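Local coordinates for protein phosphoribosylamine--glycine ligase (Thermotoga maritima, PDB 1VKZ) that catalyses the ATP-dependent ligation of glycine to 5-phosphoribosylamine, giving glycinamide ribonucleotide in the second step of de novo purine biosynthesis, at residues Pro293-Glu304 / Val322-Val332; Gly354-Ala362 / Gly372-Gly380. All blocks are in the same frame, centred on the assembly; numbering follows the deposited sequence.

Interaction 1 (Pro293-Glu304 / Val322-Val332)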
ATOM      1  N   PRO A 293       1.693   3.712   4.793  1.00 47.99           N
ATOM      2  CA  PRO A 293       0.871   4.851   5.130  1.00 47.18           C
ATOM      3  C   PRO A 293       0.669   5.919   4.058  1.00 48.67           C
ATOM      4  O   PRO A 293       0.432   7.066   4.414  1.00 49.97           O
ATOM      5  CB  PRO A 293       1.650   5.438   6.276  1.00 47.06           C
ATOM      6  CG  PRO A 293       3.084   5.100   5.982  1.00 44.49           C
ATOM      7  CD  PRO A 293       3.119   4.042   4.927  1.00 49.43           C
ATOM      8  N   GLU A 294       0.722   5.583   2.772  1.00 48.34           N
ATOM      9  CA  GLU A 294       0.485   6.629   1.757  1.00 47.65           C
ATOM     10  C   GLU A 294      -0.947   7.157   1.762  1.00 45.86           C
ATOM     11  O   GLU A 294      -1.183   8.315   1.517  1.00 44.52           O
ATOM     12  CB  GLU A 294       0.807   6.140   0.348  1.00 48.77           C
ATOM     13  CG  GLU A 294       2.286   5.929   0.066  1.00 52.58           C
ATOM     14  CD  GLU A 294       2.680   4.478   0.110  1.00 56.40           C
ATOM     15  OE1 GLU A 294       2.203   3.776   1.020  1.00 57.82           O
ATOM     16  OE2 GLU A 294       3.466   4.056  -0.756  1.00 62.90           O
ATOM     17  N   THR A 295      -1.904   6.277   1.990  1.00 46.34           N
ATOM     18  CA  THR A 295      -3.320   6.657   2.007  1.00 46.21           C
ATOM     19  C   THR A 295      -3.622   7.732   3.030  1.00 45.65           C
ATOM     20  O   THR A 295      -4.328   8.704   2.735  1.00 49.18           O
ATOM     21  CB  THR A 295      -4.216   5.409   2.285  1.00 48.38           C
ATOM     22  OG1 THR A 295      -4.135   4.454   1.207  1.00 43.90           O
ATOM     23  CG2 THR A 295      -5.708   5.789   2.377  1.00 47.76           C
ATOM     24  N   GLU A 296      -3.101   7.552   4.239  1.00 47.44           N
ATOM     25  CA  GLU A 296      -3.217   8.546   5.331  1.00 44.76           C
ATOM     26  C   GLU A 296      -2.849   9.922   4.799  1.00 43.94           C
ATOM     27  O   GLU A 296      -3.564  10.880   5.008  1.00 46.63           O
ATOM     28  CB  GLU A 296      -2.287   8.178   6.506  1.00 42.98           C
ATOM     29  CG  GLU A 296      -2.738   6.987   7.338  1.00 39.47           C
ATOM     30  CD  GLU A 296      -2.324   5.613   6.823  1.00 43.93           C
ATOM     31  OE1 GLU A 296      -2.241   5.348   5.591  1.00 47.96           O
ATOM     32  OE2 GLU A 296      -2.123   4.746   7.692  1.00 45.71           O
ATOM     33  N   VAL A 297      -1.736  10.008   4.086  1.00 43.63           N
ATOM     34  CA  VAL A 297      -1.256  11.297   3.599  1.00 44.07           C
ATOM     35  C   VAL A 297      -2.136  11.844   2.483  1.00 40.79           C
ATOM     36  O   VAL A 297      -2.508  13.001   2.503  1.00 42.39           O
ATOM     37  CB  VAL A 297       0.210  11.210   3.157  1.00 41.65           C
ATOM     38  CG1 VAL A 297       0.681  12.535   2.605  1.00 46.76           C
ATOM     39  CG2 VAL A 297       1.055  10.878   4.338  1.00 51.32           C
ATOM     40  N   ILE A 298      -2.424  11.009   1.504  1.00 41.08           N
ATOM     41  CA  ILE A 298      -3.221  11.381   0.347  1.00 41.67           C
ATOM     42  C   ILE A 298      -4.567  11.886   0.815  1.00 42.27           C
ATOM     43  O   ILE A 298      -5.006  12.946   0.437  1.00 45.88           O
ATOM     44  CB  ILE A 298      -3.382  10.165  -0.613  1.00 40.94           C
ATOM     45  CG1 ILE A 298      -2.040   9.824  -1.283  1.00 42.93           C
ATOM     46  CG2 ILE A 298      -4.441  10.455  -1.684  1.00 44.87           C
ATOM     47  CD1 ILE A 298      -1.918   8.333  -1.903  1.00 41.82           C
ATOM     48  N   VAL A 299      -5.221  11.110   1.657  1.00 45.27           N
ATOM     49  CA  VAL A 299      -6.526  11.470   2.222  1.00 45.29           C
ATOM     50  C   VAL A 299      -6.492  12.796   2.987  1.00 45.33           C
ATOM     51  O   VAL A 299      -7.391  13.618   2.866  1.00 43.65           O
ATOM     52  CB  VAL A 299      -7.025  10.329   3.139  1.00 44.32           C
ATOM     53  CG1 VAL A 299      -8.237  10.722   3.914  1.00 48.27           C
ATOM     54  CG2 VAL A 299      -7.328   9.074   2.298  1.00 49.86           C
ATOM     55  N   THR A 300      -5.442  13.005   3.772  1.00 46.07           N
ATOM     56  CA  THR A 300      -5.338  14.217   4.560  1.00 44.70           C
ATOM     57  C   THR A 300      -5.093  15.378   3.647  1.00 43.69           C
ATOM     58  O   THR A 300      -5.374  16.478   4.021  1.00 44.62           O
ATOM     59  CB  THR A 300      -4.208  14.134   5.600  1.00 42.89           C
ATOM     60  OG1 THR A 300      -4.417  13.018   6.451  1.00 40.74           O
ATOM     61  CG2 THR A 300      -4.263  15.305   6.562  1.00 50.13           C
ATOM     62  N   LEU A 301      -4.574  15.139   2.442  1.00 45.55           N
ATOM     63  CA  LEU A 301      -4.321  16.244   1.501  1.00 44.56           C
ATOM     64  C   LEU A 301      -5.569  16.779   0.810  1.00 44.70           C
ATOM     65  O   LEU A 301      -5.568  17.915   0.372  1.00 45.52           O
ATOM     66  CB  LEU A 301      -3.287  15.848   0.444  1.00 45.05           C
ATOM     67  CG  LEU A 301      -1.847  15.748   0.943  1.00 39.94           C
ATOM     68  CD1 LEU A 301      -0.962  15.103  -0.119  1.00 44.78           C
ATOM     69  CD2 LEU A 301      -1.299  17.111   1.351  1.00 37.11           C
ATOM     70  N   ASN A 302      -6.613  15.959   0.691  1.00 46.81           N
ATOM     71  CA  ASN A 302      -7.924  16.401   0.150  1.00 44.43           C
ATOM     72  C   ASN A 302      -9.039  15.385   0.359  1.00 43.16           C
ATOM     73  O   ASN A 302      -9.380  14.675  -0.569  1.00 46.72           O
ATOM     74  CB  ASN A 302      -7.845  16.677  -1.358  1.00 44.25           C
ATOM     75  CG  ASN A 302      -9.096  17.345  -1.882  1.00 41.28           C
ATOM     76  OD1 ASN A 302     -10.027  17.574  -1.125  1.00 47.53           O
ATOM     77  ND2 ASN A 302      -9.128  17.657  -3.172  1.00 33.34           N
ATOM     78  N   PRO A 303      -9.617  15.323   1.550  1.00 42.63           N
ATOM     79  CA  PRO A 303     -10.606  14.305   1.882  1.00 45.24           C
ATOM     80  C   PRO A 303     -11.822  14.301   0.956  1.00 45.25           C
ATOM     81  O   PRO A 303     -12.309  13.239   0.559  1.00 45.89           O
ATOM     82  CB  PRO A 303     -11.053  14.710   3.289  1.00 46.08           C
ATOM     83  CG  PRO A 303      -9.941  15.449   3.825  1.00 43.33           C
ATOM     84  CD  PRO A 303      -9.378  16.218   2.686  1.00 42.68           C
ATOM     85  N   GLU A 304     -12.282  15.504   0.638  1.00 45.83           N
ATOM     86  CA  GLU A 304     -13.338  15.753  -0.320  1.00 47.02           C
ATOM     87  C   GLU A 304     -13.087  15.123  -1.682  1.00 45.80           C
ATOM     88  O   GLU A 304     -13.944  14.420  -2.224  1.00 47.55           O
ATOM     89  CB  GLU A 304     -13.454  17.260  -0.548  1.00 47.28           C
ATOM     90  CG  GLU A 304     -14.158  18.065   0.536  1.00 53.89           C
ATOM     91  CD  GLU A 304     -14.436  19.515   0.109  1.00 53.57           C
ATOM     92  OE1 GLU A 304     -13.565  20.140  -0.544  1.00 66.55           O
ATOM     93  OE2 GLU A 304     -15.529  20.032   0.421  1.00 62.11           O
ATOM     94  N   VAL A 322      -7.662  14.838  -8.307  1.00 48.13           N
ATOM     95  CA  VAL A 322      -7.493  15.023  -6.868  1.00 48.67           C
ATOM     96  C   VAL A 322      -6.315  15.953  -6.549  1.00 49.67           C
ATOM     97  O   VAL A 322      -5.167  15.521  -6.503  1.00 52.72           O
ATOM     98  CB  VAL A 322      -7.335  13.677  -6.178  1.00 48.11           C
ATOM     99  CG1 VAL A 322      -7.144  13.845  -4.667  1.00 43.10           C
ATOM    100  CG2 VAL A 322      -8.567  12.826  -6.507  1.00 50.43           C
ATOM    101  N   GLU A 323      -6.624  17.220  -6.306  1.00 48.45           N
ATOM    102  CA  GLU A 323      -5.618  18.229  -6.055  1.00 48.99           C
ATOM    103  C   GLU A 323      -5.301  18.261  -4.562  1.00 47.54           C
ATOM    104  O   GLU A 323      -6.198  18.371  -3.733  1.00 47.18           O
ATOM    105  CB  GLU A 323      -6.113  19.615  -6.497  1.00 50.67           C
ATOM    106  CG  GLU A 323      -6.822  19.677  -7.860  1.00 59.53           C
ATOM    107  CD  GLU A 323      -5.872  19.752  -9.053  1.00 68.19           C
ATOM    108  OE1 GLU A 323      -4.875  18.981  -9.081  1.00 66.97           O
ATOM    109  OE2 GLU A 323      -6.139  20.578  -9.972  1.00 69.69           O
ATOM    110  N   PRO A 324      -4.024  18.202  -4.209  1.00 45.97           N
ATOM    111  CA  PRO A 324      -3.635  18.316  -2.819  1.00 46.68           C
ATOM    112  C   PRO A 324      -3.693  19.743  -2.289  1.00 48.26           C
ATOM    113  O   PRO A 324      -3.272  20.695  -2.976  1.00 49.36           O
ATOM    114  CB  PRO A 324      -2.188  17.847  -2.837  1.00 48.83           C
ATOM    115  CG  PRO A 324      -1.693  18.177  -4.216  1.00 45.17           C
ATOM    116  CD  PRO A 324      -2.865  18.029  -5.105  1.00 45.72           C
ATOM    117  N   ARG A 325      -4.204  19.898  -1.069  1.00 48.83           N
ATOM    118  CA  ARG A 325      -4.180  21.185  -0.397  1.00 47.26           C
ATOM    119  C   ARG A 325      -3.141  21.139   0.717  1.00 44.47           C
ATOM    120  O   ARG A 325      -3.259  20.401   1.666  1.00 44.72           O
ATOM    121  CB  ARG A 325      -5.563  21.545   0.142  1.00 49.33           C
ATOM    122  CG  ARG A 325      -6.538  22.070  -0.921  1.00 56.14           C
ATOM    123  CD  ARG A 325      -7.372  20.988  -1.613  1.00 66.50           C
ATOM    124  NE  ARG A 325      -8.192  20.205  -0.677  1.00 71.43           N
ATOM    125  CZ  ARG A 325      -9.324  20.628  -0.100  1.00 73.89           C
ATOM    126  NH1 ARG A 325      -9.806  21.855  -0.325  1.00 73.84           N
ATOM    127  NH2 ARG A 325      -9.974  19.811   0.727  1.00 75.29           N
ATOM    128  N   GLY A 326      -2.098  21.928   0.572  1.00 43.20           N
ATOM    129  CA  GLY A 326      -1.072  22.015   1.585  1.00 43.19           C
ATOM    130  C   GLY A 326      -0.211  20.786   1.559  1.00 41.40           C
ATOM    131  O   GLY A 326      -0.099  20.156   0.535  1.00 41.66           O
ATOM    132  N   PHE A 327       0.400  20.478   2.699  1.00 41.61           N
ATOM    133  CA  PHE A 327       1.266  19.331   2.862  1.00 39.82           C
ATOM    134  C   PHE A 327       0.796  18.490   4.041  1.00 40.45           C
ATOM    135  O   PHE A 327       0.305  19.004   5.035  1.00 37.36           O
ATOM    136  CB  PHE A 327       2.695  19.788   3.109  1.00 39.18           C
ATOM    137  CG  PHE A 327       3.341  20.477   1.934  1.00 38.74           C
ATOM    138  CD1 PHE A 327       3.211  21.844   1.749  1.00 42.29           C
ATOM    139  CD2 PHE A 327       4.123  19.765   1.045  1.00 40.10           C
ATOM    140  CE1 PHE A 327       3.832  22.482   0.676  1.00 36.49           C
ATOM    141  CE2 PHE A 327       4.729  20.395  -0.044  1.00 37.79           C
ATOM    142  CZ  PHE A 327       4.588  21.748  -0.223  1.00 33.35           C
ATOM    143  N   ALA A 328       0.947  17.182   3.916  1.00 43.14           N
ATOM    144  CA  ALA A 328       0.647  16.256   5.003  1.00 43.51           C
ATOM    145  C   ALA A 328       1.904  15.419   5.359  1.00 43.69           C
ATOM    146  O   ALA A 328       2.693  15.051   4.475  1.00 40.53           O
ATOM    147  CB  ALA A 328      -0.528  15.366   4.617  1.00 44.28           C
ATOM    148  N   VAL A 329       2.117  15.191   6.659  1.00 43.16           N
ATOM    149  CA  VAL A 329       3.185  14.347   7.136  1.00 41.51           C
ATOM    150  C   VAL A 329       2.542  13.295   8.020  1.00 42.54           C
ATOM    151  O   VAL A 329       1.708  13.597   8.886  1.00 43.80           O
ATOM    152  CB  VAL A 329       4.290  15.148   7.907  1.00 42.73           C
ATOM    153  CG1 VAL A 329       5.294  14.232   8.599  1.00 40.15           C
ATOM    154  CG2 VAL A 329       5.052  16.049   6.968  1.00 47.50           C
ATOM    155  N   ASP A 330       2.934  12.051   7.804  1.00 43.71           N
ATOM    156  CA  ASP A 330       2.519  10.941   8.651  1.00 44.10           C
ATOM    157  C   ASP A 330       3.749  10.452   9.413  1.00 42.87           C
ATOM    158  O   ASP A 330       4.692   9.997   8.791  1.00 45.99           O
ATOM    159  CB  ASP A 330       1.955   9.834   7.741  1.00 44.46           C
ATOM    160  CG  ASP A 330       1.425   8.623   8.496  1.00 47.78           C
ATOM    161  OD1 ASP A 330       1.532   8.559   9.753  1.00 38.99           O
ATOM    162  OD2 ASP A 330       0.862   7.680   7.878  1.00 44.78           O
ATOM    163  N   VAL A 331       3.758  10.592  10.737  1.00 39.50           N
ATOM    164  CA  VAL A 331       4.750   9.942  11.550  1.00 38.82           C
ATOM    165  C   VAL A 331       4.065   8.718  12.144  1.00 40.99           C
ATOM    166  O   VAL A 331       3.119   8.846  12.906  1.00 40.04           O
ATOM    167  CB  VAL A 331       5.360  10.842  12.697  1.00 39.49           C
ATOM    168  CG1 VAL A 331       6.204  10.002  13.671  1.00 32.70           C
ATOM    169  CG2 VAL A 331       6.206  11.961  12.148  1.00 33.88           C
ATOM    170  N   VAL A 332       4.564   7.541  11.781  1.00 43.09           N
ATOM    171  CA  VAL A 332       4.062   6.306  12.283  1.00 45.23           C
ATOM    172  C   VAL A 332       4.727   6.017  13.641  1.00 46.09           C
ATOM    173  O   VAL A 332       5.962   6.001  13.743  1.00 46.29           O
ATOM    174  CB  VAL A 332       4.322   5.140  11.289  1.00 46.37           C
ATOM    175  CG1 VAL A 332       3.686   3.842  11.802  1.00 49.16           C
ATOM    176  CG2 VAL A 332       3.790   5.454   9.895  1.00 44.06           C
TER
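The backbone N of R325 donates to L301 O (2.8 Å, N-H...O 169°), tying the C-terminal part of helix 294-301 to the loop that leads into strand 327-332. This is helix-on-sheet packing: helix 294-301 runs roughly antiparallel to the strand, at 152°, with the axes 7.6 Å apart at their closest, and lies against the antiparallel sheet to which strand 327-334 and strand 374-382 belong. Just beyond L301, N302 is the N-cap of the next helix, its OD1 bonded to G305 N. With CG anti to the backbone N (chi1 -170°), the same amide faces the loop: ND2 gives a weak bond to E323 O, and OD1 lies 2.9 Å from R325 NH2. Replacing N302 by an alanine is likely to strip G305 N of its cap, remove the weak bond to E323 O and let the folded R325 side chain swing more freely. Beyond the amide, E304 OE1 makes only a long salt bridge to R325 NH2 (3.8 Å), well out of the guanidinium plane. Apolar groups fill the middle. L301 CD2 lies against the strand backbone, 3.4 Å from A328 N, while its CB meets P324 CB. V297 lays its two methyls along one side of the strand, CG1 on A328 CB (3.7 Å) and CG2 on D330 CB. T300 CB also touches A328 CB, and its OG1 donates to E296 O, which T300 N approaches from the opposite face of the carbonyl. At the start of the helix D330 OD2, bonded to H377 ND1, sits 4.2 Å from E296 OE2.

Interaction 2 (Gly354-Ala362 / Gly372-Gly380)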
ATOM      1  N   GLY A 354      -5.658  16.412  17.817  1.00 52.16           N
ATOM      2  CA  GLY A 354      -4.681  15.956  16.829  1.00 50.27           C
ATOM      3  C   GLY A 354      -5.309  14.971  15.865  1.00 47.53           C
ATOM      4  O   GLY A 354      -6.158  14.176  16.238  1.00 47.15           O
ATOM      5  N   LEU A 355      -4.891  15.026  14.615  1.00 46.29           N
ATOM      6  CA  LEU A 355      -5.319  14.053  13.663  1.00 44.35           C
ATOM      7  C   LEU A 355      -4.479  12.804  13.811  1.00 43.19           C
ATOM      8  O   LEU A 355      -3.329  12.775  13.439  1.00 44.88           O
ATOM      9  CB  LEU A 355      -5.197  14.602  12.256  1.00 44.82           C
ATOM     10  CG  LEU A 355      -5.852  13.707  11.214  1.00 45.03           C
ATOM     11  CD1 LEU A 355      -7.312  13.487  11.568  1.00 47.52           C
ATOM     12  CD2 LEU A 355      -5.692  14.352   9.828  1.00 47.05           C
ATOM     13  N   ILE A 356      -5.089  11.753  14.333  1.00 45.11           N
ATOM     14  CA  ILE A 356      -4.453  10.453  14.445  1.00 44.00           C
ATOM     15  C   ILE A 356      -5.275   9.454  13.662  1.00 44.60           C
ATOM     16  O   ILE A 356      -6.495   9.533  13.638  1.00 48.06           O
ATOM     17  CB  ILE A 356      -4.362  10.010  15.929  1.00 45.18           C
ATOM     18  CG1 ILE A 356      -3.629  11.050  16.746  1.00 31.84           C
ATOM     19  CG2 ILE A 356      -3.613   8.654  16.075  1.00 46.76           C
ATOM     20  CD1 ILE A 356      -3.635  10.753  18.181  1.00 44.60           C
ATOM     21  N   PHE A 357      -4.597   8.540  12.974  1.00 45.30           N
ATOM     22  CA  PHE A 357      -5.237   7.388  12.390  1.00 43.76           C
ATOM     23  C   PHE A 357      -4.726   6.203  13.164  1.00 43.70           C
ATOM     24  O   PHE A 357      -3.548   6.094  13.409  1.00 43.78           O
ATOM     25  CB  PHE A 357      -4.906   7.261  10.923  1.00 43.09           C
ATOM     26  CG  PHE A 357      -5.415   8.392  10.098  1.00 43.64           C
ATOM     27  CD1 PHE A 357      -6.774   8.718  10.100  1.00 47.63           C
ATOM     28  CD2 PHE A 357      -4.569   9.114   9.299  1.00 40.36           C
ATOM     29  CE1 PHE A 357      -7.259   9.762   9.325  1.00 42.02           C
ATOM     30  CE2 PHE A 357      -5.047  10.162   8.535  1.00 40.60           C
ATOM     31  CZ  PHE A 357      -6.382  10.480   8.540  1.00 37.84           C
ATOM     32  N   PHE A 358      -5.640   5.329  13.552  1.00 44.59           N
ATOM     33  CA  PHE A 358      -5.364   4.199  14.392  1.00 42.61           C
ATOM     34  C   PHE A 358      -5.263   2.955  13.557  1.00 44.27           C
ATOM     35  O   PHE A 358      -5.993   2.773  12.572  1.00 46.96           O
ATOM     36  CB  PHE A 358      -6.493   4.026  15.391  1.00 43.76           C
ATOM     37  CG  PHE A 358      -6.627   5.178  16.350  1.00 46.67           C
ATOM     38  CD1 PHE A 358      -7.394   6.278  16.027  1.00 38.90           C
ATOM     39  CD2 PHE A 358      -6.009   5.142  17.583  1.00 48.08           C
ATOM     40  CE1 PHE A 358      -7.508   7.325  16.879  1.00 45.93           C
ATOM     41  CE2 PHE A 358      -6.136   6.200  18.452  1.00 50.21           C
ATOM     42  CZ  PHE A 358      -6.885   7.295  18.092  1.00 42.66           C
ATOM     43  N   ALA A 359      -4.363   2.070  13.964  1.00 44.37           N
ATOM     44  CA  ALA A 359      -4.172   0.799  13.273  1.00 41.37           C
ATOM     45  C   ALA A 359      -4.144  -0.283  14.331  1.00 41.78           C
ATOM     46  O   ALA A 359      -5.203  -0.778  14.744  1.00 43.78           O
ATOM     47  CB  ALA A 359      -2.888   0.820  12.476  1.00 40.15           C
ATOM     48  N   GLY A 360      -2.955  -0.638  14.796  1.00 42.93           N
ATOM     49  CA  GLY A 360      -2.810  -1.693  15.799  1.00 45.04           C
ATOM     50  C   GLY A 360      -3.175  -1.242  17.206  1.00 44.56           C
ATOM     51  O   GLY A 360      -2.318  -1.209  18.093  1.00 45.43           O
ATOM     52  N   VAL A 361      -4.446  -0.908  17.418  1.00 44.10           N
ATOM     53  CA  VAL A 361      -4.937  -0.580  18.766  1.00 44.58           C
ATOM     54  C   VAL A 361      -6.132  -1.410  19.105  1.00 41.96           C
ATOM     55  O   VAL A 361      -6.945  -1.692  18.228  1.00 40.92           O
ATOM     56  CB  VAL A 361      -5.343   0.898  18.904  1.00 47.26           C
ATOM     57  CG1 VAL A 361      -4.127   1.807  18.662  1.00 45.26           C
ATOM     58  CG2 VAL A 361      -6.536   1.237  17.967  1.00 50.01           C
ATOM     59  N   ALA A 362      -6.228  -1.803  20.375  1.00 41.73           N
ATOM     60  CA  ALA A 362      -7.389  -2.547  20.898  1.00 39.32           C
ATOM     61  C   ALA A 362      -7.888  -1.950  22.194  1.00 38.48           C
ATOM     62  O   ALA A 362      -7.234  -1.117  22.794  1.00 35.11           O
ATOM     63  CB  ALA A 362      -7.051  -3.976  21.090  1.00 38.03           C
ATOM     64  N   GLY A 372      -0.732  -4.560  17.426  1.00 45.14           N
ATOM     65  CA  GLY A 372      -0.279  -4.644  16.041  1.00 42.81           C
ATOM     66  C   GLY A 372       1.057  -3.958  15.922  1.00 42.22           C
ATOM     67  O   GLY A 372       1.476  -3.196  16.817  1.00 40.74           O
ATOM     68  N   GLY A 373       1.731  -4.202  14.810  1.00 42.05           N
ATOM     69  CA  GLY A 373       3.075  -3.655  14.607  1.00 42.26           C
ATOM     70  C   GLY A 373       3.106  -2.149  14.576  1.00 41.82           C
ATOM     71  O   GLY A 373       3.878  -1.519  15.286  1.00 42.07           O
ATOM     72  N   ARG A 374       2.281  -1.590  13.708  1.00 42.90           N
ATOM     73  CA  ARG A 374       2.089  -0.164  13.596  1.00 43.43           C
ATOM     74  C   ARG A 374       0.836   0.187  14.379  1.00 42.50           C
ATOM     75  O   ARG A 374      -0.269  -0.345  14.122  1.00 40.63           O
ATOM     76  CB  ARG A 374       1.981   0.239  12.128  1.00 39.08           C
ATOM     77  CG  ARG A 374       3.224  -0.211  11.366  1.00 50.72           C
ATOM     78  CD  ARG A 374       3.399   0.358   9.963  1.00 47.19           C
ATOM     79  NE  ARG A 374       2.473  -0.230   8.993  1.00 52.87           N
ATOM     80  CZ  ARG A 374       2.333   0.197   7.747  1.00 47.85           C
ATOM     81  NH1 ARG A 374       3.050   1.209   7.303  1.00 51.52           N
ATOM     82  NH2 ARG A 374       1.469  -0.385   6.954  1.00 51.99           N
ATOM     83  N   VAL A 375       1.019   1.103  15.331  1.00 42.84           N
ATOM     84  CA  VAL A 375       0.001   1.411  16.325  1.00 41.87           C
ATOM     85  C   VAL A 375      -0.793   2.607  15.838  1.00 41.38           C
ATOM     86  O   VAL A 375      -2.012   2.515  15.572  1.00 40.75           O
ATOM     87  CB  VAL A 375       0.658   1.650  17.719  1.00 40.06           C
ATOM     88  CG1 VAL A 375      -0.382   1.768  18.853  1.00 42.12           C
ATOM     89  CG2 VAL A 375       1.588   0.520  18.019  1.00 40.50           C
ATOM     90  N   LEU A 376      -0.093   3.717  15.690  1.00 41.22           N
ATOM     91  CA  LEU A 376      -0.728   4.983  15.342  1.00 44.48           C
ATOM     92  C   LEU A 376      -0.031   5.693  14.196  1.00 44.58           C
ATOM     93  O   LEU A 376       1.186   5.622  14.041  1.00 45.30           O
ATOM     94  CB  LEU A 376      -0.728   5.949  16.544  1.00 44.51           C
ATOM     95  CG  LEU A 376      -1.412   5.410  17.789  1.00 50.69           C
ATOM     96  CD1 LEU A 376      -0.872   6.043  19.048  1.00 53.50           C
ATOM     97  CD2 LEU A 376      -2.912   5.613  17.706  1.00 51.91           C
ATOM     98  N   HIS A 377      -0.831   6.466  13.473  1.00 45.02           N
ATOM     99  CA  HIS A 377      -0.354   7.408  12.514  1.00 43.67           C
ATOM    100  C   HIS A 377      -0.638   8.793  13.064  1.00 42.91           C
ATOM    101  O   HIS A 377      -1.782   9.169  13.222  1.00 42.23           O
ATOM    102  CB  HIS A 377      -1.054   7.127  11.210  1.00 41.43           C
ATOM    103  CG  HIS A 377      -0.846   5.725  10.752  1.00 47.10           C
ATOM    104  ND1 HIS A 377      -0.033   5.408   9.686  1.00 44.99           N
ATOM    105  CD2 HIS A 377      -1.277   4.549  11.264  1.00 50.11           C
ATOM    106  CE1 HIS A 377      -0.006   4.095   9.538  1.00 53.69           C
ATOM    107  NE2 HIS A 377      -0.759   3.551  10.479  1.00 52.69           N
ATOM    108  N   CYS A 378       0.429   9.540  13.377  1.00 43.26           N
ATOM    109  CA  CYS A 378       0.314  10.944  13.774  1.00 41.98           C
ATOM    110  C   CYS A 378       0.444  11.905  12.583  1.00 42.59           C
ATOM    111  O   CYS A 378       1.458  11.929  11.888  1.00 40.26           O
ATOM    112  CB  CYS A 378       1.345  11.259  14.823  1.00 41.38           C
ATOM    113  SG  CYS A 378       0.996  10.416  16.376  1.00 43.01           S
HETATM  114  N   MSE A 379      -0.614  12.658  12.311  1.00 43.36           N
HETATM  115  CA  MSE A 379      -0.640  13.523  11.130  1.00 45.27           C
HETATM  116  C   MSE A 379      -0.298  14.959  11.518  1.00 44.81           C
HETATM  117  O   MSE A 379      -0.750  15.463  12.542  1.00 44.39           O
HETATM  118  CB  MSE A 379      -2.015  13.513  10.427  1.00 45.30           C
HETATM  119  CG  MSE A 379      -2.617  12.123  10.148  1.00 51.23           C
HETATM  120 SE   MSE A 379      -1.505  10.999   8.973  1.00 60.70          SE
HETATM  121  CE  MSE A 379      -0.698  10.097  10.167  1.00 68.23           C
ATOM    122  N   GLY A 380       0.516  15.588  10.674  1.00 45.18           N
ATOM    123  CA  GLY A 380       0.761  16.994  10.721  1.00 44.11           C
ATOM    124  C   GLY A 380       0.310  17.559   9.406  1.00 44.83           C
ATOM    125  O   GLY A 380       0.392  16.884   8.396  1.00 42.93           O
TER
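Backbone hydrogen bonds join 354-362 to 372-380, with strand 356-358 antiparallel to strand 374-380 in the C domain sheet. F357 and H377 form a hydrogen-bonded pair, H377 N to F357 O (2.7 Å) and F357 N to H377 O, and M379 N donates to L355 O. Farther along, A359 N reaches V375 O and G360 N reaches R374 O (2.8 Å). G360 centres an inverse gamma turn, and a CB there would collide with G372 CA and R374 O. V375 and L376 both face L333 of the next strand, a classic beta bulge. Apolar contacts lie on both faces. On one, I356 CG2 meets L376 CD2 (3.5 Å) and also sits over the centre of the F358 ring, while V361 CG1 touches V375 CG1 (3.8 Å). On the other, selenomethionine M379, its CG anti to the carbonyl carbon (chi1 -49°) and its chain bent at chi2 and chi3, brings CG against F357 CE2 (3.5 Å) and SE 4.7 Å from the ring centroid, an oblique Met-aromatic contact; L355 packs on the same CG. F357 also meets W32 edge-to-face. The H377 ring turns an edge to F357 O and A359 CB, ND1 hydrogen-bonded to D330 OD2. Polar bonding across this pair is thus carried by the backbone, and the side chains meet mainly through apolar contacts.

In the fold
Strand 327-334 joins the two contacts: it carries helix 294-301 in interaction 1 and pairs on its edge with strand 374-382 of interaction 2, through C378 N to V331 O (2.8 Å) and G380 N to V329 O (2.9 Å), both probable hydrogen bonds. The centres lie about 15 Å apart. The helix also covers strand 356-364 and the residue before it: F357 packs on E296 and T300, and L355 on T300, so it spans both contacts. Both approach the predicted nucleotide and metal sites without reaching them: the P293 side chain is about 9 Å from that of S198 and about 11 Å from that of N287, and the R374 side chain about 10 Å from that of R153.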